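Local atomic coordinates of lipopolysaccharide core heptose(I) kinase WaaP (Pseudomonas aeruginosa, PDB entry 6DFL), a protein that phosphorylates the first heptose of the lipopolysaccharide core oligosaccharide, using ATP and magnesium, and also autophosphorylates on tyrosine residues. Residues A[217-220]-A[221-225]; A[14-18]-A[19-23]. All coordinates share one frame; numbering follows the deposited sequence.

Interaction 1. Residues A[217-220]-A[221-225]; sequences IGLT and RRDKL. With G9S (S-[2-({N-[(2S)-2-hydroxy-3,3-dimethyl-4-(phosphonooxy)butanoyl]-beta-alanyl}amino)ethyl] hexadecanethioate), chain C.
T220 OG1 faces the first turn of helix 221-232 and takes the amide hydrogen of D223 over 2.9 Å at 160°; the bond it receives from R222 N is weak and bent. Because T220 places OG1 between its own N and carbonyl carbon (chi1 81°), the hydroxyl oxygen lies within reach of both amides, while CG2 lies 3.2 Å from D223 OD2. That carboxylate oxygen in turn accepts from T220 N at 2.9 Å, met from above the carboxylate plane. The reciprocal bonds make a capping box, which closes the N-terminus of helix 221-232 where the chain leaves the loop after helix 200-212. K140 of helix 137-156 forms a salt bridge with D223 OD2, and R222 forms salt bridges to acidic side-chain atoms on the chain of another protein.

Toward the bound palmitoyl phosphopantetheine the contact is looser, mostly van der Waals, with no hydrogen bond between the two segments. The extended K224 chain passes the loop, CE 4.0 Å from L219 CB, and its NZ is hydrogen-bonded to Y211 OH. L219 CD1 approaches the acyl chain at C22 (3.9 Å), whereas the aliphatic part of R221 runs beside the pantetheine, CB 3.3 Å from the ligand's amide oxygen O2.

Interaction 2. Residues A[14-18]-A[19-23]; sequences NGRDP and FEAVE
An aspartate N-cap followed by proline starts helix 18-24, with D17 at the cap and P18 in the first turn, where a residue without an amide hydrogen costs no helical bond. The D17 carboxylate accepts from amides of the first turn: OD1 lies 2.8 Å from F19 N, in a weak and bent bond, and receives a longer, also weak, bond from E20 N. It reaches them because CG stands anti to the D17 nitrogen, chi1 179°. E20 N gives D17 O only a weak bond as well. Two backbone bonds of better geometry follow: A21 N donates to D17 O at 3.0 Å, in the carbonyl plane, and V22 N donates to P18 O at 2.9 Å.

OD1 also comes to the edge of the F19 ring, in its plane, with the carboxylate and ring planes 79° apart. The same ring packs edge-to-face with F111 and meets H109, both of strand 109-115, setting the helix against the five-stranded sheet, while P18 lies on L3 and L5 of the edge strand 2-5.

On the more exposed side, the E20 side chain crosses that of D17 at about a right angle, bringing OE1 3.3 Å from D17 CB. Their carboxylates stack with planes only 23° apart, and D17 OD2 and E20 OE2 are 4.2 Å apart; this like-charge approach is probably eased by R101, which forms a salt bridge with D17 OD2. R16, its chain bent at chi3, brings its guanidinium across the start of the helix, where the methyl of A21 lies over one face toward the rim, CB 3.9 Å from NH1.

Overall arrangement
Both contacts are helix N-termini fixed by a side chain of the residue just ahead of the helix, a threonine at 217-225 and an aspartate at 14-23, yet they serve distant parts of the kinase. Their centres are 49 Å apart, on opposite sides of the chain's centre, and their nearest atoms stay about 35 Å from one another. Interaction 2 lies beside the five-stranded antiparallel sheet, whereas interaction 1 belongs to the helical part and contributes I217, L219, R221, K224 and L225 to the acyl-pantetheine pocket. Neither contact includes D163, the probable catalytic residue, although I166, close to it in sequence, also lines that pocket.

Interaction 1. Residues A[217-220]-A[221-225]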
ATOM      1  N   ILE A 217      -4.379   4.122 -12.402  1.00 74.08           N
ATOM      2  CA  ILE A 217      -3.614   2.952 -12.786  1.00 72.81           C
ATOM      3  C   ILE A 217      -4.514   1.815 -13.255  1.00 75.60           C
ATOM      4  O   ILE A 217      -4.044   0.681 -13.412  1.00 75.59           O
ATOM      5  CB  ILE A 217      -2.692   2.501 -11.647  1.00 75.93           C
ATOM      6  CG1 ILE A 217      -3.526   2.040 -10.440  1.00 73.01           C
ATOM      7  CG2 ILE A 217      -1.724   3.613 -11.264  1.00 66.59           C
ATOM      8  CD1 ILE A 217      -2.689   1.644  -9.271  1.00 66.73           C
ATOM      9  N   GLY A 218      -5.789   2.091 -13.506  1.00 74.04           N
ATOM     10  CA  GLY A 218      -6.663   1.057 -14.027  1.00 75.62           C
ATOM     11  C   GLY A 218      -7.099   0.026 -13.004  1.00 79.42           C
ATOM     12  O   GLY A 218      -7.175  -1.169 -13.321  1.00 78.31           O
ATOM     13  N   LEU A 219      -7.384   0.450 -11.780  1.00 78.11           N
ATOM     14  CA  LEU A 219      -7.945  -0.467 -10.799  1.00 68.95           C
ATOM     15  C   LEU A 219      -9.406  -0.700 -11.132  1.00 73.78           C
ATOM     16  O   LEU A 219     -10.209   0.242 -11.127  1.00 67.27           O
ATOM     17  CB  LEU A 219      -7.806   0.084  -9.382  1.00 63.01           C
ATOM     18  CG  LEU A 219      -6.385   0.352  -8.865  1.00 65.68           C
ATOM     19  CD1 LEU A 219      -6.389   0.886  -7.454  1.00 63.51           C
ATOM     20  CD2 LEU A 219      -5.498  -0.856  -8.959  1.00 65.89           C
ATOM     21  N   THR A 220      -9.757  -1.964 -11.397  1.00 75.30           N
ATOM     22  CA  THR A 220     -11.153  -2.326 -11.547  1.00 75.60           C
ATOM     23  C   THR A 220     -11.862  -2.142 -10.214  1.00 75.33           C
ATOM     24  O   THR A 220     -11.232  -1.966  -9.169  1.00 68.10           O
ATOM     25  CB  THR A 220     -11.292  -3.773 -12.024  1.00 74.82           C
ATOM     26  OG1 THR A 220     -11.146  -4.669 -10.905  1.00 75.28           O
ATOM     27  CG2 THR A 220     -10.233  -4.082 -13.086  1.00 71.24           C
ATOM     28  N   ARG A 221     -13.199  -2.177 -10.253  1.00 77.24           N
ATOM     29  CA  ARG A 221     -13.938  -2.190  -9.001  1.00 78.57           C
ATOM     30  C   ARG A 221     -13.507  -3.362  -8.149  1.00 77.23           C
ATOM     31  O   ARG A 221     -13.506  -3.271  -6.918  1.00 76.53           O
ATOM     32  CB  ARG A 221     -15.440  -2.261  -9.249  1.00 87.60           C
ATOM     33  CG  ARG A 221     -16.034  -1.025  -9.854  1.00 88.42           C
ATOM     34  CD  ARG A 221     -17.406  -1.338 -10.365  1.00 95.58           C
ATOM     35  NE  ARG A 221     -17.734  -0.580 -11.564  1.00100.19           N
ATOM     36  CZ  ARG A 221     -18.446  -1.062 -12.578  1.00105.31           C
ATOM     37  NH1 ARG A 221     -18.896  -2.312 -12.548  1.00106.26           N
ATOM     38  NH2 ARG A 221     -18.698  -0.295 -13.631  1.00109.82           N
ATOM     39  N   ARG A 222     -13.095  -4.455  -8.785  1.00 75.47           N
ATOM     40  CA  ARG A 222     -12.772  -5.650  -8.025  1.00 77.81           C
ATOM     41  C   ARG A 222     -11.367  -5.587  -7.451  1.00 73.21           C
ATOM     42  O   ARG A 222     -11.124  -6.122  -6.362  1.00 75.52           O
ATOM     43  CB  ARG A 222     -12.974  -6.886  -8.904  1.00 76.51           C
ATOM     44  CG  ARG A 222     -14.432  -7.294  -8.964  1.00 79.91           C
ATOM     45  CD  ARG A 222     -14.826  -7.918 -10.282  1.00 82.73           C
ATOM     46  NE  ARG A 222     -15.114  -6.884 -11.265  1.00 84.58           N
ATOM     47  CZ  ARG A 222     -14.360  -6.623 -12.320  1.00 81.64           C
ATOM     48  NH1 ARG A 222     -14.721  -5.650 -13.136  1.00 83.92           N
ATOM     49  NH2 ARG A 222     -13.265  -7.335 -12.560  1.00 79.13           N
ATOM     50  N   ASP A 223     -10.434  -4.935  -8.145  1.00 74.11           N
ATOM     51  CA  ASP A 223      -9.141  -4.678  -7.522  1.00 70.53           C
ATOM     52  C   ASP A 223      -9.301  -3.855  -6.253  1.00 63.35           C
ATOM     53  O   ASP A 223      -8.510  -3.994  -5.321  1.00 68.03           O
ATOM     54  CB  ASP A 223      -8.204  -3.973  -8.499  1.00 73.85           C
ATOM     55  CG  ASP A 223      -8.014  -4.743  -9.792  1.00 80.05           C
ATOM     56  OD1 ASP A 223      -7.990  -6.006  -9.764  1.00 83.50           O
ATOM     57  OD2 ASP A 223      -7.881  -4.072 -10.846  1.00 78.12           O
ATOM     58  N   LYS A 224     -10.328  -3.019  -6.178  1.00 62.98           N
ATOM     59  CA  LYS A 224     -10.519  -2.231  -4.966  1.00 69.43           C
ATOM     60  C   LYS A 224     -11.164  -3.056  -3.853  1.00 67.59           C
ATOM     61  O   LYS A 224     -10.784  -2.920  -2.682  1.00 65.49           O
ATOM     62  CB  LYS A 224     -11.348  -0.974  -5.277  1.00 73.36           C
ATOM     63  CG  LYS A 224     -10.703  -0.008  -6.287  1.00 66.46           C
ATOM     64  CD  LYS A 224     -11.687   1.070  -6.723  1.00 70.41           C
ATOM     65  CE  LYS A 224     -11.269   1.689  -8.044  1.00 69.27           C
ATOM     66  NZ  LYS A 224     -12.154   2.837  -8.402  1.00 77.11           N
ATOM     67  N   LEU A 225     -12.143  -3.911  -4.192  1.00 72.71           N
ATOM     68  CA  LEU A 225     -12.698  -4.842  -3.200  1.00 64.87           C
ATOM     69  C   LEU A 225     -11.633  -5.809  -2.702  1.00 61.38           C
ATOM     70  O   LEU A 225     -11.532  -6.058  -1.497  1.00 68.91           O
ATOM     71  CB  LEU A 225     -13.887  -5.610  -3.783  1.00 64.84           C
ATOM     72  CG  LEU A 225     -15.057  -4.782  -4.315  1.00 68.58           C
ATOM     73  CD1 LEU A 225     -16.025  -5.638  -5.104  1.00 74.85           C
ATOM     74  CD2 LEU A 225     -15.746  -4.088  -3.171  1.00 72.45           C
TER
HETATM   75  C1  G9S C 101     -16.953  -0.949  -4.481  1.00 96.03           C
HETATM   76  C2  G9S C 101     -18.310  -1.197  -6.590  1.00109.13           C
HETATM   77  C3  G9S C 101     -19.404  -0.676  -7.509  1.00111.08           C
HETATM   78  C4  G9S C 101     -20.788  -0.572  -6.896  1.00116.95           C
HETATM   79  C5  G9S C 101     -21.683  -1.220  -4.510  1.00117.64           C
HETATM   80  C6  G9S C 101     -22.255  -3.770  -5.002  1.00119.12           C
HETATM   81  C7  G9S C 101     -23.463  -4.574  -5.418  1.00119.25           C
HETATM   82  C8  G9S C 101     -21.138  -4.014  -5.981  1.00114.71           C
HETATM   83  C10 G9S C 101     -14.985   1.533  -2.991  1.00 88.62           C
HETATM   84  C11 G9S C 101     -14.595   2.921  -2.568  1.00 73.81           C
HETATM   85  C12 G9S C 101     -13.107   3.155  -2.440  1.00 70.07           C
HETATM   86  C13 G9S C 101     -12.223   2.002  -2.882  1.00 70.89           C
HETATM   87  C14 G9S C 101     -11.357   1.355  -1.792  1.00 70.28           C
HETATM   88  C15 G9S C 101      -9.894   1.764  -1.738  1.00 68.53           C
HETATM   89  C16 G9S C 101      -8.957   1.172  -2.764  1.00 57.82           C
HETATM   90  N2  G9S C 101     -17.984  -0.476  -5.369  1.00106.12           N
HETATM   91  C19 G9S C 101     -15.541  -0.544  -4.819  1.00 86.55           C
HETATM   92  C20 G9S C 101     -21.853  -4.226  -3.633  1.00110.19           C
HETATM   93  C21 G9S C 101      -7.482   1.037  -2.399  1.00 54.99           C
HETATM   94  C22 G9S C 101      -6.541   0.988  -3.600  1.00 60.84           C
HETATM   95  C23 G9S C 101      -5.082   1.262  -3.384  1.00 64.59           C
HETATM   96  C24 G9S C 101      -4.136   0.143  -3.767  1.00 63.86           C
HETATM   97  C25 G9S C 101      -2.635   0.402  -3.811  1.00 64.52           C
HETATM   98  C26 G9S C 101      -1.775  -0.530  -4.670  1.00 66.81           C
HETATM   99  C27 G9S C 101      -1.558  -0.135  -6.119  1.00 74.49           C
HETATM  100  C28 G9S C 101      -0.515  -0.914  -6.863  1.00 76.23           C
HETATM  101  C29 G9S C 101       0.674  -0.167  -7.381  1.00 68.90           C
HETATM  102  C30 G9S C 101     -22.696  -2.270  -4.987  1.00119.78           C
HETATM  103  N3  G9S C 101     -20.824  -0.444  -5.417  1.00120.68           N
HETATM  104  O2  G9S C 101     -17.715  -2.231  -6.873  1.00103.01           O
HETATM  105  O3  G9S C 101     -15.330   0.682  -2.179  1.00 84.58           O
HETATM  106  O4  G9S C 101     -21.590  -1.001  -3.306  1.00116.23           O
HETATM  107  O5  G9S C 101     -23.257  -1.867  -6.183  1.00120.96           O
HETATM  108  O6  G9S C 101     -24.701  -4.063  -5.036  1.00125.29           O
HETATM  109  O8  G9S C 101     -27.203  -4.286  -4.771  1.00125.39           O
HETATM  110  O9  G9S C 101     -25.687  -5.614  -3.274  1.00119.07           O
HETATM  111  P1  G9S C 101     -25.886  -5.024  -4.655  1.00123.95           P
HETATM  112  S1  G9S C 101     -15.211   1.210  -4.722  1.00107.03           S

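Interaction 2. Residues A[14-18]-A[19-23]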
ATOM      1  N   ASN A  14      32.500   9.084  17.488  1.00115.79           N
ATOM      2  CA  ASN A  14      32.816   8.556  18.809  1.00119.34           C
ATOM      3  C   ASN A  14      33.024   9.694  19.799  1.00117.70           C
ATOM      4  O   ASN A  14      32.152   9.971  20.631  1.00120.08           O
ATOM      5  CB  ASN A  14      34.053   7.663  18.751  1.00119.91           C
ATOM      6  CG  ASN A  14      34.254   6.881  20.024  1.00122.09           C
ATOM      7  OD1 ASN A  14      33.293   6.402  20.627  1.00123.69           O
ATOM      8  ND2 ASN A  14      35.506   6.753  20.451  1.00125.60           N
ATOM      9  N   GLY A  15      34.167  10.363  19.714  1.00116.24           N
ATOM     10  CA  GLY A  15      34.418  11.493  20.585  1.00114.85           C
ATOM     11  C   GLY A  15      33.921  12.785  19.979  1.00114.75           C
ATOM     12  O   GLY A  15      34.582  13.825  20.079  1.00114.97           O
ATOM     13  N   ARG A  16      32.756  12.733  19.339  1.00112.03           N
ATOM     14  CA  ARG A  16      32.216  13.875  18.620  1.00105.11           C
ATOM     15  C   ARG A  16      30.807  14.159  19.108  1.00102.27           C
ATOM     16  O   ARG A  16      30.061  13.232  19.445  1.00101.22           O
ATOM     17  CB  ARG A  16      32.209  13.623  17.111  1.00103.81           C
ATOM     18  CG  ARG A  16      33.562  13.249  16.520  1.00105.73           C
ATOM     19  CD  ARG A  16      33.541  13.407  15.008  1.00102.61           C
ATOM     20  NE  ARG A  16      32.945  14.690  14.649  1.00104.28           N
ATOM     21  CZ  ARG A  16      32.784  15.136  13.405  1.00103.98           C
ATOM     22  NH1 ARG A  16      32.215  16.318  13.199  1.00 93.53           N
ATOM     23  NH2 ARG A  16      33.182  14.403  12.370  1.00103.49           N
ATOM     24  N   ASP A  17      30.452  15.434  19.164  1.00 99.78           N
ATOM     25  CA  ASP A  17      29.056  15.789  19.380  1.00 96.41           C
ATOM     26  C   ASP A  17      28.279  15.397  18.134  1.00 97.32           C
ATOM     27  O   ASP A  17      28.455  16.035  17.084  1.00 95.09           O
ATOM     28  CB  ASP A  17      28.892  17.277  19.669  1.00 93.40           C
ATOM     29  CG  ASP A  17      27.433  17.683  19.884  1.00 95.81           C
ATOM     30  OD1 ASP A  17      26.512  17.019  19.360  1.00 96.39           O
ATOM     31  OD2 ASP A  17      27.196  18.692  20.579  1.00 96.70           O
ATOM     32  N   PRO A  18      27.402  14.388  18.199  1.00 94.33           N
ATOM     33  CA  PRO A  18      26.716  13.944  16.980  1.00 90.98           C
ATOM     34  C   PRO A  18      25.840  15.018  16.362  1.00 86.91           C
ATOM     35  O   PRO A  18      25.685  15.044  15.139  1.00 87.03           O
ATOM     36  CB  PRO A  18      25.894  12.742  17.464  1.00 91.30           C
ATOM     37  CG  PRO A  18      26.541  12.336  18.778  1.00 93.24           C
ATOM     38  CD  PRO A  18      26.987  13.620  19.382  1.00 89.18           C
ATOM     39  N   PHE A  19      25.269  15.915  17.166  1.00 84.30           N
ATOM     40  CA  PHE A  19      24.440  16.975  16.604  1.00 85.42           C
ATOM     41  C   PHE A  19      25.260  17.924  15.742  1.00 94.86           C
ATOM     42  O   PHE A  19      24.733  18.509  14.781  1.00 92.62           O
ATOM     43  CB  PHE A  19      23.741  17.742  17.720  1.00 86.30           C
ATOM     44  CG  PHE A  19      22.702  16.951  18.416  1.00 89.71           C
ATOM     45  CD1 PHE A  19      23.052  16.009  19.360  1.00 90.78           C
ATOM     46  CD2 PHE A  19      21.364  17.125  18.112  1.00 90.76           C
ATOM     47  CE1 PHE A  19      22.080  15.255  20.001  1.00 89.58           C
ATOM     48  CE2 PHE A  19      20.384  16.371  18.755  1.00 87.35           C
ATOM     49  CZ  PHE A  19      20.744  15.442  19.693  1.00 84.90           C
ATOM     50  N   GLU A  20      26.538  18.104  16.079  1.00 94.03           N
ATOM     51  CA  GLU A  20      27.452  18.780  15.171  1.00 93.75           C
ATOM     52  C   GLU A  20      27.726  17.923  13.944  1.00 91.98           C
ATOM     53  O   GLU A  20      27.659  18.410  12.813  1.00 94.77           O
ATOM     54  CB  GLU A  20      28.755  19.118  15.895  1.00 96.60           C
ATOM     55  CG  GLU A  20      28.575  20.010  17.118  1.00100.67           C
ATOM     56  CD  GLU A  20      29.857  20.155  17.924  1.00110.68           C
ATOM     57  OE1 GLU A  20      30.725  19.258  17.820  1.00107.05           O
ATOM     58  OE2 GLU A  20      30.002  21.164  18.653  1.00112.86           O
ATOM     59  N   ALA A  21      27.987  16.631  14.145  1.00 90.31           N
ATOM     60  CA  ALA A  21      28.417  15.785  13.036  1.00 92.32           C
ATOM     61  C   ALA A  21      27.338  15.633  11.962  1.00 95.77           C
ATOM     62  O   ALA A  21      27.669  15.541  10.774  1.00 95.98           O
ATOM     63  CB  ALA A  21      28.855  14.419  13.554  1.00 94.71           C
ATOM     64  N   VAL A  22      26.051  15.570  12.337  1.00 94.04           N
ATOM     65  CA  VAL A  22      25.039  15.450  11.286  1.00 93.36           C
ATOM     66  C   VAL A  22      25.044  16.681  10.417  1.00 90.59           C
ATOM     67  O   VAL A  22      24.858  16.589   9.200  1.00 93.78           O
ATOM     68  CB  VAL A  22      23.618  15.208  11.828  1.00 86.51           C
ATOM     69  CG1 VAL A  22      23.283  13.752  11.729  1.00 84.13           C
ATOM     70  CG2 VAL A  22      23.421  15.781  13.215  1.00 85.44           C
ATOM     71  N   GLU A  23      25.230  17.854  11.033  1.00 90.61           N
ATOM     72  CA  GLU A  23      25.297  19.109  10.302  1.00 93.14           C
ATOM     73  C   GLU A  23      26.542  19.194   9.426  1.00 96.28           C
ATOM     74  O   GLU A  23      26.607  20.049   8.537  1.00 98.41           O
ATOM     75  CB  GLU A  23      25.270  20.278  11.286  1.00 91.21           C
ATOM     76  CG  GLU A  23      24.048  20.323  12.168  1.00 91.77           C
ATOM     77  CD  GLU A  23      22.938  21.162  11.571  1.00 90.71           C
ATOM     78  OE1 GLU A  23      22.041  21.592  12.328  1.00 90.14           O
ATOM     79  OE2 GLU A  23      22.965  21.400  10.347  1.00 90.86           O
TER